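Local structure of homoserine kinase (Cytophaga hutchinsonii, 4P52) at residues 64-69 with 90-95; 96-101 with 137-142; 102-107 with 130-135. The protein probably catalyses the ATP-dependent phosphorylation of the L-homoserine hydroxyl, a step of threonine biosynthesis, as a member of the GHMP kinase family. All blocks are in the same frame, centred on the assembly; numbering follows the deposited sequence.

Interaction 1 of 3, residues 64-69 with 90-95; sequences KGVRIT and SILRYL
V66 meets I91, L92 and L95, and no flat group takes part: the Y94 ring packs instead on I132, M140 and L145, and the guanidiniums of R67 and R93 are salt-bridged to E105 and E151. The phenol reaches across to helix 120-135, where Y94 OH is hydrogen-bonded to N133 OD1. R67 uses NH2 for its salt bridge, while NH1 adds a weak bond to the carbonyl O of K64.

What remains between the segments is aliphatic. One methyl of V66 does all the touching: CG1 stands anti to the backbone N (chi1 178°), and CG2, anti to the carbonyl carbon, points at the helix. There V66 CG2 lies 3.7 Å from L95 CD1, 3.9 Å from L92 CD1 and 4.2 Å from I91 CG2. Strand 66-72 and helix 86-98 are the first two elements of a beta-alpha-beta unit completed by the parallel strand 103-110, and the short segments run nearly antiparallel, at 155°, with their axes 9.3 Å apart at the closest. A beta-branched valine suits the extended backbone and is short enough to meet the ends of I91, L92 and L95, the two leucines being about one turn apart. G65, just before the strand, has phi 90°, where a side chain would press on the carbonyl O of K64.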
loop_
_atom_site.group_PDB
_atom_site.type_symbol
_atom_site.label_atom_id
_atom_site.label_comp_id
_atom_site.label_asym_id
_atom_site.label_seq_id
_atom_site.Cartn_x
_atom_site.Cartn_y
_atom_site.Cartn_z
ATOM N N LYS A 64 -45.420 5.783 -17.176
ATOM C CA LYS A 64 -44.089 6.422 -17.137
ATOM C C LYS A 64 -43.462 6.532 -15.745
ATOM O O LYS A 64 -44.133 6.368 -14.712
ATOM C CB LYS A 64 -44.082 7.803 -17.837
ATOM C CG LYS A 64 -44.565 7.850 -19.301
ATOM C CD LYS A 64 -44.438 6.544 -20.105
ATOM C CE LYS A 64 -43.028 6.242 -20.609
ATOM N NZ LYS A 64 -42.943 4.852 -21.151
ATOM N N GLY A 65 -42.158 6.791 -15.742
ATOM C CA GLY A 65 -41.429 7.020 -14.514
ATOM C C GLY A 65 -40.851 5.769 -13.884
ATOM O O GLY A 65 -41.279 4.643 -14.154
ATOM N N VAL A 66 -39.854 5.984 -13.044
ATOM C CA VAL A 66 -39.306 4.935 -12.236
ATOM C C VAL A 66 -40.025 5.023 -10.901
ATOM O O VAL A 66 -39.994 6.063 -10.274
ATOM C CB VAL A 66 -37.797 5.146 -12.063
ATOM C CG1 VAL A 66 -37.192 4.073 -11.172
ATOM C CG2 VAL A 66 -37.117 5.166 -13.427
ATOM N N ARG A 67 -40.678 3.945 -10.476
ATOM C CA ARG A 67 -41.505 3.964 -9.267
ATOM C C ARG A 67 -41.161 2.824 -8.359
ATOM O O ARG A 67 -40.852 1.738 -8.819
ATOM C CB ARG A 67 -42.993 3.844 -9.617
ATOM C CG ARG A 67 -43.513 4.872 -10.608
ATOM C CD ARG A 67 -45.002 4.717 -10.852
ATOM N NE ARG A 67 -45.376 3.370 -11.285
ATOM C CZ ARG A 67 -45.141 2.864 -12.501
ATOM N NH1 ARG A 67 -44.504 3.578 -13.438
ATOM N NH2 ARG A 67 -45.542 1.625 -12.787
ATOM N N ILE A 68 -41.245 3.045 -7.059
ATOM C CA ILE A 68 -41.062 1.950 -6.126
ATOM C C ILE A 68 -42.389 1.353 -5.683
ATOM O O ILE A 68 -43.218 2.005 -5.062
ATOM C CB ILE A 68 -40.210 2.351 -4.934
ATOM C CG1 ILE A 68 -38.819 2.699 -5.470
ATOM C CG2 ILE A 68 -40.209 1.223 -3.899
ATOM C CD1 ILE A 68 -37.914 3.360 -4.463
ATOM N N THR A 69 -42.556 0.089 -6.009
ATOM C CA THR A 69 -43.791 -0.625 -5.813
ATOM C C THR A 69 -43.837 -1.159 -4.401
ATOM O O THR A 69 -44.904 -1.268 -3.822
ATOM C CB THR A 69 -43.859 -1.784 -6.844
ATOM O OG1 THR A 69 -44.421 -1.283 -8.060
ATOM C CG2 THR A 69 -44.647 -3.017 -6.342
ATOM N N SER A 90 -30.536 5.884 -9.080
ATOM C CA SER A 90 -29.571 5.223 -9.963
ATOM C C SER A 90 -30.132 4.832 -11.321
ATOM O O SER A 90 -29.512 5.099 -12.368
ATOM C CB SER A 90 -29.087 3.956 -9.296
ATOM O OG SER A 90 -28.581 4.273 -8.026
ATOM N N ILE A 91 -31.289 4.168 -11.288
ATOM C CA ILE A 91 -31.932 3.652 -12.481
ATOM C C ILE A 91 -32.442 4.806 -13.332
ATOM O O ILE A 91 -32.315 4.789 -14.558
ATOM C CB ILE A 91 -33.076 2.703 -12.093
ATOM C CG1 ILE A 91 -32.501 1.456 -11.411
ATOM C CG2 ILE A 91 -33.946 2.366 -13.304
ATOM C CD1 ILE A 91 -33.548 0.539 -10.819
ATOM N N LEU A 92 -32.998 5.826 -12.678
ATOM C CA LEU A 92 -33.466 7.003 -13.402
ATOM C C LEU A 92 -32.326 7.678 -14.163
ATOM O O LEU A 92 -32.507 8.079 -15.325
ATOM C CB LEU A 92 -34.183 7.981 -12.473
ATOM C CG LEU A 92 -34.941 9.158 -13.124
ATOM C CD1 LEU A 92 -35.942 8.767 -14.226
ATOM C CD2 LEU A 92 -35.599 10.004 -12.033
ATOM N N ARG A 93 -31.152 7.768 -13.524
ATOM C CA ARG A 93 -29.984 8.406 -14.132
ATOM C C ARG A 93 -29.482 7.588 -15.286
ATOM O O ARG A 93 -29.072 8.144 -16.308
ATOM C CB ARG A 93 -28.852 8.641 -13.131
ATOM C CG ARG A 93 -29.154 9.667 -12.035
ATOM C CD ARG A 93 -29.489 11.073 -12.550
ATOM N NE ARG A 93 -28.377 11.714 -13.259
ATOM C CZ ARG A 93 -27.253 12.152 -12.686
ATOM N NH1 ARG A 93 -27.055 12.014 -11.377
ATOM N NH2 ARG A 93 -26.313 12.721 -13.430
ATOM N N TYR A 94 -29.539 6.272 -15.143
ATOM C CA TYR A 94 -29.074 5.398 -16.194
ATOM C C TYR A 94 -29.945 5.632 -17.429
ATOM O O TYR A 94 -29.430 5.944 -18.512
ATOM C CB TYR A 94 -29.093 3.948 -15.706
ATOM C CG TYR A 94 -28.884 2.874 -16.761
ATOM C CD1 TYR A 94 -29.951 2.405 -17.516
ATOM C CD2 TYR A 94 -27.629 2.291 -16.964
ATOM C CE1 TYR A 94 -29.777 1.406 -18.461
ATOM C CE2 TYR A 94 -27.448 1.295 -17.926
ATOM C CZ TYR A 94 -28.530 0.854 -18.670
ATOM O OH TYR A 94 -28.391 -0.139 -19.624
ATOM N N LEU A 95 -31.262 5.526 -17.249
ATOM C CA LEU A 95 -32.221 5.782 -18.322
ATOM C C LEU A 95 -32.012 7.156 -18.944
ATOM O O LEU A 95 -32.009 7.283 -20.162
ATOM C CB LEU A 95 -33.664 5.634 -17.827
ATOM C CG LEU A 95 -34.045 4.253 -17.276
ATOM C CD1 LEU A 95 -35.424 4.274 -16.635
ATOM C CD2 LEU A 95 -33.959 3.162 -18.338
#

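Interaction 2 of 3, residues 96-101 with 137-142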
loop_
_atom_site.group_PDB
_atom_site.type_symbol
_atom_site.label_atom_id
_atom_site.label_comp_id
_atom_site.label_asym_id
_atom_site.label_seq_id
_atom_site.Cartn_x
_atom_site.Cartn_y
_atom_site.Cartn_z
ATOM N N GLU A 96 -31.814 8.181 -18.122
ATOM C CA GLU A 96 -31.585 9.513 -18.683
ATOM C C GLU A 96 -30.327 9.591 -19.534
ATOM O O GLU A 96 -30.391 10.050 -20.666
ATOM C CB GLU A 96 -31.618 10.592 -17.620
ATOM C CG GLU A 96 -33.037 10.902 -17.184
ATOM C CD GLU A 96 -33.114 11.641 -15.862
ATOM O OE1 GLU A 96 -32.101 11.695 -15.104
ATOM O OE2 GLU A 96 -34.213 12.166 -15.579
ATOM N N THR A 97 -29.202 9.110 -19.014
ATOM C CA THR A 97 -27.962 9.071 -19.788
ATOM C C THR A 97 -28.106 8.462 -21.189
ATOM O O THR A 97 -27.567 8.998 -22.155
ATOM C CB THR A 97 -26.866 8.339 -19.016
ATOM O OG1 THR A 97 -26.551 9.116 -17.861
ATOM C CG2 THR A 97 -25.596 8.170 -19.859
ATOM N N LEU A 98 -28.843 7.361 -21.302
ATOM C CA LEU A 98 -29.001 6.671 -22.579
ATOM C C LEU A 98 -30.162 7.214 -23.396
ATOM O O LEU A 98 -30.415 6.744 -24.509
ATOM C CB LEU A 98 -29.175 5.171 -22.346
ATOM C CG LEU A 98 -28.025 4.524 -21.569
ATOM C CD1 LEU A 98 -28.277 3.038 -21.367
ATOM C CD2 LEU A 98 -26.701 4.769 -22.286
ATOM N N GLY A 99 -30.853 8.207 -22.833
ATOM C CA GLY A 99 -32.033 8.816 -23.435
ATOM C C GLY A 99 -33.135 7.811 -23.714
ATOM O O GLY A 99 -33.652 7.771 -24.827
ATOM N N ILE A 100 -33.473 6.988 -22.713
ATOM C CA ILE A 100 -34.578 6.024 -22.803
ATOM C C ILE A 100 -35.799 6.452 -21.966
ATOM O O ILE A 100 -35.712 6.755 -20.756
ATOM C CB ILE A 100 -34.163 4.584 -22.404
ATOM C CG1 ILE A 100 -32.884 4.153 -23.127
ATOM C CG2 ILE A 100 -35.281 3.586 -22.704
ATOM C CD1 ILE A 100 -32.248 2.903 -22.545
ATOM N N GLU A 101 -36.943 6.468 -22.644
ATOM C CA GLU A 101 -38.215 6.679 -22.001
ATOM C C GLU A 101 -38.822 5.309 -21.780
ATOM O O GLU A 101 -39.338 4.682 -22.707
ATOM C CB GLU A 101 -39.116 7.548 -22.869
ATOM C CG GLU A 101 -38.468 8.877 -23.217
ATOM C CD GLU A 101 -39.470 10.010 -23.344
ATOM O OE1 GLU A 101 -40.202 10.061 -24.366
ATOM O OE2 GLU A 101 -39.512 10.853 -22.417
ATOM N N GLY A 137 -31.327 -5.108 -22.338
ATOM C CA GLY A 137 -30.467 -5.663 -23.389
ATOM C C GLY A 137 -28.996 -5.312 -23.350
ATOM O O GLY A 137 -28.376 -5.223 -24.389
ATOM N N ASN A 138 -28.424 -5.108 -22.165
ATOM C CA ASN A 138 -26.961 -4.922 -22.014
ATOM C C ASN A 138 -26.333 -3.833 -22.868
ATOM O O ASN A 138 -25.325 -4.053 -23.520
ATOM C CB ASN A 138 -26.225 -6.251 -22.202
ATOM C CG ASN A 138 -26.579 -7.256 -21.113
ATOM O OD1 ASN A 138 -25.969 -7.262 -20.044
ATOM N ND2 ASN A 138 -27.606 -8.073 -21.361
ATOM N N LYS A 139 -26.921 -2.648 -22.826
ATOM C CA LYS A 139 -26.465 -1.517 -23.619
ATOM C C LYS A 139 -25.142 -0.940 -23.150
ATOM O O LYS A 139 -24.506 -0.186 -23.871
ATOM C CB LYS A 139 -27.517 -0.411 -23.593
ATOM C CG LYS A 139 -28.798 -0.780 -24.306
ATOM C CD LYS A 139 -29.806 0.349 -24.193
ATOM C CE LYS A 139 -31.084 0.041 -24.975
ATOM N NZ LYS A 139 -30.800 -0.546 -26.313
HETATM N N MSE A 140 -24.746 -1.268 -21.928
HETATM C CA MSE A 140 -23.494 -0.780 -21.365
HETATM C C MSE A 140 -22.705 -1.929 -20.810
HETATM O O MSE A 140 -23.261 -2.957 -20.394
HETATM C CB MSE A 140 -23.828 0.143 -20.221
HETATM C CG MSE A 140 -24.544 1.393 -20.677
HETATM SE SE MSE A 140 -24.086 2.791 -19.369
HETATM C CE MSE A 140 -22.856 3.768 -20.586
ATOM N N GLU A 141 -21.388 -1.770 -20.805
ATOM C CA GLU A 141 -20.506 -2.734 -20.164
ATOM C C GLU A 141 -20.627 -2.640 -18.657
ATOM O O GLU A 141 -20.741 -1.547 -18.109
ATOM C CB GLU A 141 -19.069 -2.474 -20.574
ATOM C CG GLU A 141 -18.691 -3.106 -21.896
ATOM C CD GLU A 141 -17.321 -2.651 -22.344
ATOM O OE1 GLU A 141 -17.082 -1.420 -22.384
ATOM O OE2 GLU A 141 -16.479 -3.524 -22.644
ATOM N N VAL A 142 -20.589 -3.792 -17.995
ATOM C CA VAL A 142 -20.688 -3.866 -16.529
ATOM C C VAL A 142 -19.711 -2.891 -15.866
ATOM O O VAL A 142 -20.099 -2.120 -14.974
ATOM C CB VAL A 142 -20.547 -5.321 -16.006
ATOM C CG1 VAL A 142 -20.429 -5.356 -14.490
ATOM C CG2 VAL A 142 -21.734 -6.174 -16.478
#
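Apolar packing comes first: L98 CD1 reaches over to M140 CG, 4.1 Å away, the two side chains meeting at a slant. M140, present as selenomethionine, bends at its last torsion, and its chain also packs on Y94 and on F148 of helix 146-157, so a long flexible residue fills the angle between two helices. L98 has CG anti to its own carbonyl carbon (chi1 -57°), which sends the branched end out from the helix toward the loop.

A second kind of contact uses the aliphatic part of a charged residue. K139 runs straight from CB to CE, and the end of I100 rests on it: I100 CD1 lies 3.9 Å from K139 CD and equally 3.9 Å from K139 CE. L98 CD1 lies along the same lysine chain, 4.2 Å from both K139 CB and K139 CD. Lysine suits this exposed place because its methylenes can cover two hydrophobic residues while the chain turns at CE and takes the ammonium group beyond them.

No hydrogen bond joins the two segments; the polar ordering is within each side. G99 N is bonded to E96 O at 2.9 Å, and I100 N turns back to L95 O. On the facing side, G137 N bonds to Q134 O, N138 N to N133 O, and N133 ND2 to M140 O. G99 and G137 both have positive phi, a conformation that glycine adopts with little cost, and the contact joins the chain just after two helix ends, 86-98 and 120-135, each closed by a glycine Schellman motif.

Interaction 3 of 3, residues 102-107 with 130-135; sequences QGIEIE and YAINQL
I104 lays its terminal methyl against the end of I132, with I104 CD1 3.5 Å from I132 CD1 and I104 CG1 3.9 Å from the same methyl. The chain of I104 folds at its second torsion (chi2 -62°), while I132 extends CG1 anti to the backbone N (chi1 -169°), and the two CD1 groups thus meet midway between strand and helix. L135, one turn further on, adds a marginal touch, its CD2 lying 4.5 Å from I104 CD1.

The contact sets helix 120-135 on the face of the sheet toward which I104 points. That helix follows the glycine-rich loop which in GHMP kinases binds the phosphates of ATP. E107, three residues on, points to the other face and is salt-bridged to R59. At the strand's start, Q102 NE2 donates to G103 O at 2.8 Å, nearly straight at 171° and along a carbonyl lone pair.

A beta branch suits I104 in the strand; I132, in the helix, holds CG2 between the backbone N and the carbonyl carbon, a costlier placement that carries CD1 to the strand. With aliphatic carbons alone in touch, the attachment should rest on hydrophobic burial and shape, not on directional bonds.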
loop_
_atom_site.group_PDB
_atom_site.type_symbol
_atom_site.label_atom_id
_atom_site.label_comp_id
_atom_site.label_asym_id
_atom_site.label_seq_id
_atom_site.Cartn_x
_atom_site.Cartn_y
_atom_site.Cartn_z
ATOM N N GLN A 102 -38.731 4.840 -20.541
ATOM C CA GLN A 102 -39.268 3.540 -20.188
ATOM C C GLN A 102 -39.743 3.565 -18.740
ATOM O O GLN A 102 -38.997 3.994 -17.859
ATOM C CB GLN A 102 -38.205 2.454 -20.410
ATOM C CG GLN A 102 -38.583 1.096 -19.858
ATOM C CD GLN A 102 -39.741 0.476 -20.595
ATOM O OE1 GLN A 102 -39.642 0.221 -21.780
ATOM N NE2 GLN A 102 -40.840 0.219 -19.897
ATOM N N GLY A 103 -40.984 3.132 -18.507
ATOM C CA GLY A 103 -41.509 2.958 -17.156
ATOM C C GLY A 103 -40.898 1.736 -16.481
ATOM O O GLY A 103 -40.708 0.690 -17.123
ATOM N N ILE A 104 -40.577 1.870 -15.195
ATOM C CA ILE A 104 -39.976 0.801 -14.432
ATOM C C ILE A 104 -40.606 0.758 -13.053
ATOM O O ILE A 104 -40.667 1.791 -12.378
ATOM C CB ILE A 104 -38.460 1.037 -14.225
ATOM C CG1 ILE A 104 -37.676 0.964 -15.535
ATOM C CG2 ILE A 104 -37.890 0.051 -13.229
ATOM C CD1 ILE A 104 -37.727 -0.368 -16.264
ATOM N N GLU A 105 -41.070 -0.422 -12.634
ATOM C CA GLU A 105 -41.448 -0.645 -11.238
ATOM C C GLU A 105 -40.370 -1.437 -10.550
ATOM O O GLU A 105 -39.830 -2.387 -11.123
ATOM C CB GLU A 105 -42.741 -1.420 -11.130
ATOM C CG GLU A 105 -43.942 -0.729 -11.740
ATOM C CD GLU A 105 -45.191 -1.606 -11.735
ATOM O OE1 GLU A 105 -45.071 -2.858 -11.625
ATOM O OE2 GLU A 105 -46.303 -1.038 -11.848
ATOM N N ILE A 106 -40.079 -1.069 -9.308
ATOM C CA ILE A 106 -39.047 -1.703 -8.520
ATOM C C ILE A 106 -39.677 -2.336 -7.306
ATOM O O ILE A 106 -40.427 -1.688 -6.610
ATOM C CB ILE A 106 -38.017 -0.652 -8.034
ATOM C CG1 ILE A 106 -37.390 0.066 -9.234
ATOM C CG2 ILE A 106 -36.966 -1.270 -7.102
ATOM C CD1 ILE A 106 -36.784 1.404 -8.904
ATOM N N GLU A 107 -39.379 -3.603 -7.057
ATOM C CA GLU A 107 -39.669 -4.248 -5.793
ATOM C C GLU A 107 -38.308 -4.535 -5.178
ATOM O O GLU A 107 -37.471 -5.181 -5.797
ATOM C CB GLU A 107 -40.450 -5.544 -5.998
ATOM C CG GLU A 107 -41.868 -5.341 -6.507
ATOM C CD GLU A 107 -42.470 -6.566 -7.205
ATOM O OE1 GLU A 107 -42.029 -7.705 -6.921
ATOM O OE2 GLU A 107 -43.391 -6.398 -8.053
ATOM N N TYR A 130 -27.333 -3.063 -12.201
ATOM C CA TYR A 130 -27.100 -4.298 -12.883
ATOM C C TYR A 130 -28.381 -4.767 -13.517
ATOM O O TYR A 130 -28.379 -5.131 -14.689
ATOM C CB TYR A 130 -26.641 -5.338 -11.898
ATOM C CG TYR A 130 -26.022 -6.522 -12.534
ATOM C CD1 TYR A 130 -24.680 -6.494 -12.935
ATOM C CD2 TYR A 130 -26.761 -7.692 -12.745
ATOM C CE1 TYR A 130 -24.072 -7.613 -13.521
ATOM C CE2 TYR A 130 -26.176 -8.809 -13.338
ATOM C CZ TYR A 130 -24.828 -8.757 -13.725
ATOM O OH TYR A 130 -24.234 -9.848 -14.299
ATOM N N ALA A 131 -29.468 -4.753 -12.741
ATOM C CA ALA A 131 -30.773 -5.218 -13.214
ATOM C C ALA A 131 -31.231 -4.482 -14.450
ATOM O O ALA A 131 -31.558 -5.131 -15.451
ATOM C CB ALA A 131 -31.828 -5.106 -12.130
ATOM N N ILE A 132 -31.245 -3.144 -14.391
ATOM C CA ILE A 132 -31.795 -2.330 -15.485
ATOM C C ILE A 132 -30.983 -2.539 -16.755
ATOM O O ILE A 132 -31.541 -2.626 -17.867
ATOM C CB ILE A 132 -31.930 -0.827 -15.119
ATOM C CG1 ILE A 132 -32.747 -0.069 -16.167
ATOM C CG2 ILE A 132 -30.582 -0.142 -14.950
ATOM C CD1 ILE A 132 -34.193 -0.523 -16.261
ATOM N N ASN A 133 -29.674 -2.683 -16.579
ATOM C CA ASN A 133 -28.789 -2.862 -17.709
ATOM C C ASN A 133 -29.024 -4.193 -18.426
ATOM O O ASN A 133 -29.096 -4.258 -19.653
ATOM C CB ASN A 133 -27.331 -2.721 -17.265
ATOM C CG ASN A 133 -26.371 -2.693 -18.438
ATOM O OD1 ASN A 133 -26.510 -1.869 -19.362
ATOM N ND2 ASN A 133 -25.373 -3.579 -18.400
ATOM N N GLN A 134 -29.172 -5.263 -17.665
ATOM C CA GLN A 134 -29.418 -6.519 -18.305
ATOM C C GLN A 134 -30.817 -6.564 -18.908
ATOM O O GLN A 134 -30.978 -6.949 -20.054
ATOM C CB GLN A 134 -29.157 -7.697 -17.384
ATOM C CG GLN A 134 -29.260 -9.004 -18.167
ATOM C CD GLN A 134 -28.520 -10.161 -17.528
ATOM O OE1 GLN A 134 -27.433 -9.973 -16.970
ATOM N NE2 GLN A 134 -29.103 -11.371 -17.603
ATOM N N LEU A 135 -31.820 -6.130 -18.156
ATOM C CA LEU A 135 -33.205 -6.118 -18.629
ATOM C C LEU A 135 -33.415 -5.365 -19.954
ATOM O O LEU A 135 -34.213 -5.788 -20.780
ATOM C CB LEU A 135 -34.133 -5.544 -17.555
ATOM C CG LEU A 135 -35.637 -5.491 -17.870
ATOM C CD1 LEU A 135 -36.287 -6.864 -17.815
ATOM C CD2 LEU A 135 -36.306 -4.573 -16.872
#

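How the interactions relate
The three contacts lie close together on one side of the chain's centre, within the N-terminal part of the GHMP kinase fold: the centres of interactions 1 and 3 are about 8 Å apart, those of 2 and 3 about 11 Å, and those of 1 and 2 about 12 Å. Interaction 1 comes first along the chain; interaction 3 then falls between the two segments of interaction 2. Helix 86-98 serves interactions 1 and 2, and interactions 1 and 3 rest on the neighbouring parallel strands 66-72 and 103-110. V66 and I106 touch across these strands, and N133 ND2 bonds to M140 O, which links strands, helices and the loop after helix 120-135.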